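Local coordinates for methanol--corrinoid protein (Methanosarcina barkeri, PDB 2I2X) that carries the methyl group of methanol on a corrinoid prosthetic group, accepting it through the partner subunit MtaB and passing it to coenzyme M through MtaA, at residues 135-138 / 139-142; 3-6 / 7-10. All blocks are in the same frame, centred on the assembly; numbering follows the deposited sequence.

Contact 1. Residues 135-138 / 139-142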
ATOM      1  N   VAL B 135      23.907   6.664   8.947  1.00 44.67           N
ATOM      2  CA  VAL B 135      25.089   5.909   8.500  1.00 44.66           C
ATOM      3  C   VAL B 135      25.116   5.755   6.967  1.00 44.19           C
ATOM      4  O   VAL B 135      26.087   5.243   6.386  1.00 44.15           O
ATOM      5  CB  VAL B 135      25.156   4.520   9.274  1.00 45.12           C
ATOM      6  CG1 VAL B 135      25.866   3.409   8.498  1.00 44.85           C
ATOM      7  CG2 VAL B 135      25.791   4.706  10.657  1.00 45.41           C
ATOM      8  N   HIS B 136      24.056   6.232   6.319  1.00 43.83           N
ATOM      9  CA  HIS B 136      23.918   6.169   4.859  1.00 43.29           C
ATOM     10  C   HIS B 136      24.849   7.162   4.141  1.00 43.58           C
ATOM     11  O   HIS B 136      24.547   8.342   3.997  1.00 43.72           O
ATOM     12  CB  HIS B 136      22.445   6.346   4.440  1.00 42.99           C
ATOM     13  CG  HIS B 136      21.505   5.375   5.099  1.00 41.79           C
ATOM     14  ND1 HIS B 136      21.073   5.517   6.402  1.00 41.67           N
ATOM     15  CD2 HIS B 136      20.924   4.244   4.637  1.00 40.09           C
ATOM     16  CE1 HIS B 136      20.267   4.519   6.715  1.00 40.11           C
ATOM     17  NE2 HIS B 136      20.161   3.731   5.662  1.00 39.89           N
ATOM     18  N   ASP B 137      25.977   6.617   3.697  1.00 43.94           N
ATOM     19  CA  ASP B 137      27.097   7.267   3.033  1.00 43.98           C
ATOM     20  C   ASP B 137      26.879   7.696   1.601  1.00 43.63           C
ATOM     21  O   ASP B 137      27.380   8.743   1.180  1.00 43.48           O
ATOM     22  CB  ASP B 137      28.216   6.228   2.912  1.00 44.39           C
ATOM     23  CG  ASP B 137      29.267   6.387   3.952  1.00 47.06           C
ATOM     24  OD1 ASP B 137      29.839   7.495   4.050  1.00 49.68           O
ATOM     25  OD2 ASP B 137      29.546   5.393   4.664  1.00 50.82           O
ATOM     26  N   ILE B 138      26.210   6.830   0.841  1.00 42.92           N
ATOM     27  CA  ILE B 138      26.403   6.749  -0.601  1.00 42.41           C
ATOM     28  C   ILE B 138      26.019   8.009  -1.349  1.00 42.55           C
ATOM     29  O   ILE B 138      26.800   8.520  -2.146  1.00 42.61           O
ATOM     30  CB  ILE B 138      25.662   5.546  -1.178  1.00 42.40           C
ATOM     31  CG1 ILE B 138      26.247   4.269  -0.591  1.00 41.97           C
ATOM     32  CG2 ILE B 138      25.744   5.531  -2.708  1.00 42.02           C
ATOM     33  CD1 ILE B 138      25.332   3.115  -0.690  1.00 41.80           C
ATOM     34  N   GLY B 139      24.815   8.502  -1.083  1.00 42.50           N
ATOM     35  CA  GLY B 139      24.346   9.726  -1.701  1.00 42.72           C
ATOM     36  C   GLY B 139      25.283  10.885  -1.426  1.00 42.52           C
ATOM     37  O   GLY B 139      25.546  11.701  -2.315  1.00 42.62           O
ATOM     38  N   LYS B 140      25.781  10.948  -0.194  1.00 42.51           N
ATOM     39  CA  LYS B 140      26.749  11.968   0.212  1.00 42.78           C
ATOM     40  C   LYS B 140      28.041  11.847  -0.590  1.00 43.11           C
ATOM     41  O   LYS B 140      28.616  12.850  -0.989  1.00 42.66           O
ATOM     42  CB  LYS B 140      27.040  11.893   1.716  1.00 42.40           C
ATOM     43  CG  LYS B 140      28.045  12.931   2.211  1.00 41.24           C
ATOM     44  CD  LYS B 140      28.873  12.374   3.374  1.00 40.22           C
ATOM     45  CE  LYS B 140      30.045  11.520   2.907  1.00 38.90           C
ATOM     46  NZ  LYS B 140      30.535  10.655   4.027  1.00 39.58           N
ATOM     47  N   ASN B 141      28.469  10.608  -0.826  1.00 44.05           N
ATOM     48  CA  ASN B 141      29.654  10.324  -1.633  1.00 44.96           C
ATOM     49  C   ASN B 141      29.480  10.698  -3.099  1.00 45.91           C
ATOM     50  O   ASN B 141      30.438  11.085  -3.763  1.00 45.91           O
ATOM     51  CB  ASN B 141      30.054   8.854  -1.509  1.00 44.42           C
ATOM     52  CG  ASN B 141      30.500   8.498  -0.121  1.00 43.62           C
ATOM     53  OD1 ASN B 141      30.899   9.364   0.642  1.00 44.32           O
ATOM     54  ND2 ASN B 141      30.428   7.227   0.224  1.00 42.70           N
ATOM     55  N   ILE B 142      28.257  10.582  -3.598  1.00 47.09           N
ATOM     56  CA  ILE B 142      27.996  10.948  -4.971  1.00 48.63           C
ATOM     57  C   ILE B 142      27.994  12.458  -5.079  1.00 49.96           C
ATOM     58  O   ILE B 142      28.510  13.021  -6.048  1.00 50.12           O
ATOM     59  CB  ILE B 142      26.675  10.361  -5.495  1.00 48.59           C
ATOM     60  CG1 ILE B 142      26.699   8.831  -5.400  1.00 48.02           C
ATOM     61  CG2 ILE B 142      26.430  10.805  -6.945  1.00 48.35           C
ATOM     62  CD1 ILE B 142      25.380   8.176  -5.769  1.00 47.40           C
TER
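The backbone oxygen of Asp137 receives the amide of Asn141, with N 2.9 Å from O. The side chain of Asn141 folds back over the same peptide: with its CG anti to its own carbonyl carbon (chi1 -66°), the amide group comes up beside Asp137 O, and ND2 stands 3.6 Å from CB of Asp137. The carboxylate and amide planes are inclined by 25° there, and the two side chains run obliquely to one another. One residue further along, Ile142 N donates to Ile138 O over 2.9 Å, the next i to i+4 bond of the helix.

This is the point where the B12-binding Rossmann-like domain opens onto its cofactor: the loop leaving strand 125-130 turns into helix 138-149. Asp134, His136 and Gly139 make up the Asp-X-His-X-X-Gly signature of B12-binding domains. The imidazole of His136 takes no part in the helix contact; its NE2 is the axial ligand of the corrinoid cobalt, while ND1 is hydrogen-bonded to Asp134, which thereby holds the ligand histidine from behind. The amide of Ile138 donates to a cofactor oxygen, and the Ile138 side chain packs against the cofactor.

A charged pair bridges the same first turn. Lys140 leaves the helix with CG anti to its backbone N (chi1 180°) and then bends twice, at chi2 and chi3, which brings the ammonium alongside Asp137; NZ meets OD1 at 3.2 Å, close to the line of the C-O bond. Asp156 lies at the far end of a long, weak ion pair with the same NZ. Apolar contact along the helix is slighter, CG2 of Ile138 approaching CD1 of Ile142 at 4.1 Å as the two branched chains pass at a slant.

Contact 2. Residues 3-6 / 7-10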
ATOM      1  N   ASP B   3       7.566 -21.480 -20.837  1.00  8.92           N
ATOM      2  CA  ASP B   3       8.371 -20.430 -21.456  1.00  7.22           C
ATOM      3  C   ASP B   3       7.482 -19.633 -22.412  1.00  6.18           C
ATOM      4  O   ASP B   3       6.449 -20.100 -22.831  1.00  5.20           O
ATOM      5  CB  ASP B   3       9.588 -21.019 -22.181  1.00  6.03           C
ATOM      6  CG  ASP B   3      10.643 -19.956 -22.515  1.00  7.23           C
ATOM      7  OD1 ASP B   3      11.403 -20.152 -23.493  1.00  7.25           O
ATOM      8  OD2 ASP B   3      10.719 -18.910 -21.824  1.00  4.03           O
ATOM      9  N   PHE B   4       7.892 -18.420 -22.721  1.00  5.90           N
ATOM     10  CA  PHE B   4       7.234 -17.575 -23.699  1.00  6.09           C
ATOM     11  C   PHE B   4       7.686 -17.866 -25.136  1.00  6.76           C
ATOM     12  O   PHE B   4       8.811 -18.314 -25.347  1.00  7.43           O
ATOM     13  CB  PHE B   4       7.611 -16.126 -23.398  1.00  5.47           C
ATOM     14  CG  PHE B   4       6.830 -15.507 -22.285  1.00  3.96           C
ATOM     15  CD1 PHE B   4       7.420 -14.603 -21.445  1.00  2.60           C
ATOM     16  CD2 PHE B   4       5.488 -15.811 -22.093  1.00  4.78           C
ATOM     17  CE1 PHE B   4       6.700 -14.009 -20.429  1.00  2.07           C
ATOM     18  CE2 PHE B   4       4.781 -15.215 -21.076  1.00  3.03           C
ATOM     19  CZ  PHE B   4       5.398 -14.304 -20.255  1.00  2.00           C
ATOM     20  N   THR B   5       6.818 -17.608 -26.118  1.00  6.88           N
ATOM     21  CA  THR B   5       7.263 -17.357 -27.490  1.00  6.98           C
ATOM     22  C   THR B   5       7.829 -15.928 -27.534  1.00  7.68           C
ATOM     23  O   THR B   5       7.584 -15.143 -26.630  1.00  8.22           O
ATOM     24  CB  THR B   5       6.112 -17.443 -28.525  1.00  6.63           C
ATOM     25  OG1 THR B   5       5.207 -16.361 -28.309  1.00  6.14           O
ATOM     26  CG2 THR B   5       5.370 -18.746 -28.439  1.00  4.78           C
ATOM     27  N   GLU B   6       8.575 -15.584 -28.574  1.00  8.34           N
ATOM     28  CA  GLU B   6       9.052 -14.209 -28.742  1.00  9.27           C
ATOM     29  C   GLU B   6       7.900 -13.202 -28.824  1.00  8.10           C
ATOM     30  O   GLU B   6       7.927 -12.176 -28.183  1.00  7.30           O
ATOM     31  CB  GLU B   6       9.937 -14.103 -29.986  1.00 10.30           C
ATOM     32  CG  GLU B   6      11.064 -15.127 -30.004  1.00 16.44           C
ATOM     33  CD  GLU B   6      12.038 -14.938 -31.159  1.00 23.58           C
ATOM     34  OE1 GLU B   6      11.584 -14.725 -32.310  1.00 26.43           O
ATOM     35  OE2 GLU B   6      13.265 -15.015 -30.914  1.00 27.31           O
ATOM     36  N   ALA B   7       6.884 -13.528 -29.612  1.00  7.92           N
ATOM     37  CA  ALA B   7       5.677 -12.714 -29.740  1.00  7.51           C
ATOM     38  C   ALA B   7       5.044 -12.406 -28.384  1.00  7.25           C
ATOM     39  O   ALA B   7       4.649 -11.265 -28.154  1.00  7.51           O
ATOM     40  CB  ALA B   7       4.652 -13.412 -30.671  1.00  7.12           C
ATOM     41  N   SER B   8       4.934 -13.419 -27.513  1.00  6.74           N
ATOM     42  CA  SER B   8       4.370 -13.274 -26.152  1.00  6.35           C
ATOM     43  C   SER B   8       5.255 -12.436 -25.227  1.00  6.66           C
ATOM     44  O   SER B   8       4.772 -11.499 -24.565  1.00  7.44           O
ATOM     45  CB  SER B   8       4.138 -14.634 -25.499  1.00  6.75           C
ATOM     46  OG  SER B   8       3.030 -15.319 -26.046  1.00  4.70           O
ATOM     47  N   LEU B   9       6.549 -12.725 -25.175  1.00  6.01           N
ATOM     48  CA  LEU B   9       7.410 -11.919 -24.323  1.00  6.37           C
ATOM     49  C   LEU B   9       7.244 -10.427 -24.662  1.00  6.72           C
ATOM     50  O   LEU B   9       7.110  -9.566 -23.783  1.00  6.98           O
ATOM     51  CB  LEU B   9       8.873 -12.323 -24.498  1.00  6.20           C
ATOM     52  CG  LEU B   9       9.886 -12.025 -23.389  1.00  6.42           C
ATOM     53  CD1 LEU B   9      11.257 -11.842 -23.947  1.00  4.47           C
ATOM     54  CD2 LEU B   9       9.537 -10.863 -22.498  1.00  2.00           C
ATOM     55  N   LYS B  10       7.274 -10.119 -25.948  1.00  7.27           N
ATOM     56  CA  LYS B  10       7.169  -8.742 -26.394  1.00  8.12           C
ATOM     57  C   LYS B  10       5.891  -8.099 -25.867  1.00  7.59           C
ATOM     58  O   LYS B  10       5.917  -6.932 -25.550  1.00  8.62           O
ATOM     59  CB  LYS B  10       7.236  -8.676 -27.917  1.00  8.56           C
ATOM     60  CG  LYS B  10       7.386  -7.284 -28.475  1.00 11.10           C
ATOM     61  CD  LYS B  10       7.508  -7.394 -29.992  1.00 13.64           C
ATOM     62  CE  LYS B  10       8.360  -6.294 -30.578  1.00 13.91           C
ATOM     63  NZ  LYS B  10       7.532  -5.103 -30.792  1.00 12.61           N
TER
HETATM   64  O   HOH W   1       4.116 -17.851 -25.166  1.00  6.83           O
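Three hydrogen bonds link Thr5 and Glu6 to the turn that follows them. The side chain of Thr5 supplies the first: its OG1 accepts from Ser8 N at 3.1 Å, over an N-H...O angle of 160°. A chi1 of 68° sets OG1 between the threonine's own N and carbonyl carbon, facing the amide of Ser8. The other two are main-chain bonds, Leu9 N to Thr5 O at 3.0 Å and Lys10 N to Glu6 O at 3.1 Å.

Thr5 is thus the N-cap of helix 6-12, a short helix near the amino terminus that lies between two MtaB subunits. A water extends the polar network on the cap side: it accepts from Thr5 N and donates to Ser8 OG, 2.9 Å from each. Ser8 OG also has a hydrogen-bonding partner in Glu345 of one MtaB subunit, so this hydroxyl joins the cap to the subunit interface.

Apolar contact comes from the residue before the cap, Phe4, which with Leu9 forms a hydrophobic staple across the helix start. Phe4 directs its CB toward the helix, and its ring bridges two neighbouring positions there, CD2 lying 3.8 Å from CB of Ser8 and CD1 4.1 Å from CG of Leu9. The side chains of Phe4 and Leu9 cross at about a right angle. Beyond the helix, Phe4 packs on Leu358 and Leu9 on Tyr362 of the other MtaB subunit, whose Lys411 forms a salt bridge with Asp3.

In the fold
Contact 2 comes first along the chain and contact 1 much later; their centres are about 40 Å apart, their nearest atoms about 30 Å, and they do not touch. Both lie where a loop enters a helix, but they share no helix or sheet. Residues 3-10 belong to an amino-terminal arm some 42 Å from the centre of the chain, whereas residues 135-142 follow strand 125-130 of the five-stranded parallel sheet, about 11 Å from that centre. Contact 2 touches both MtaB subunits of the heterotetramer through the extended arm; contact 1 meets one MtaB chain beside the corrinoid that receives the methyl group in the MtaB-mediated step.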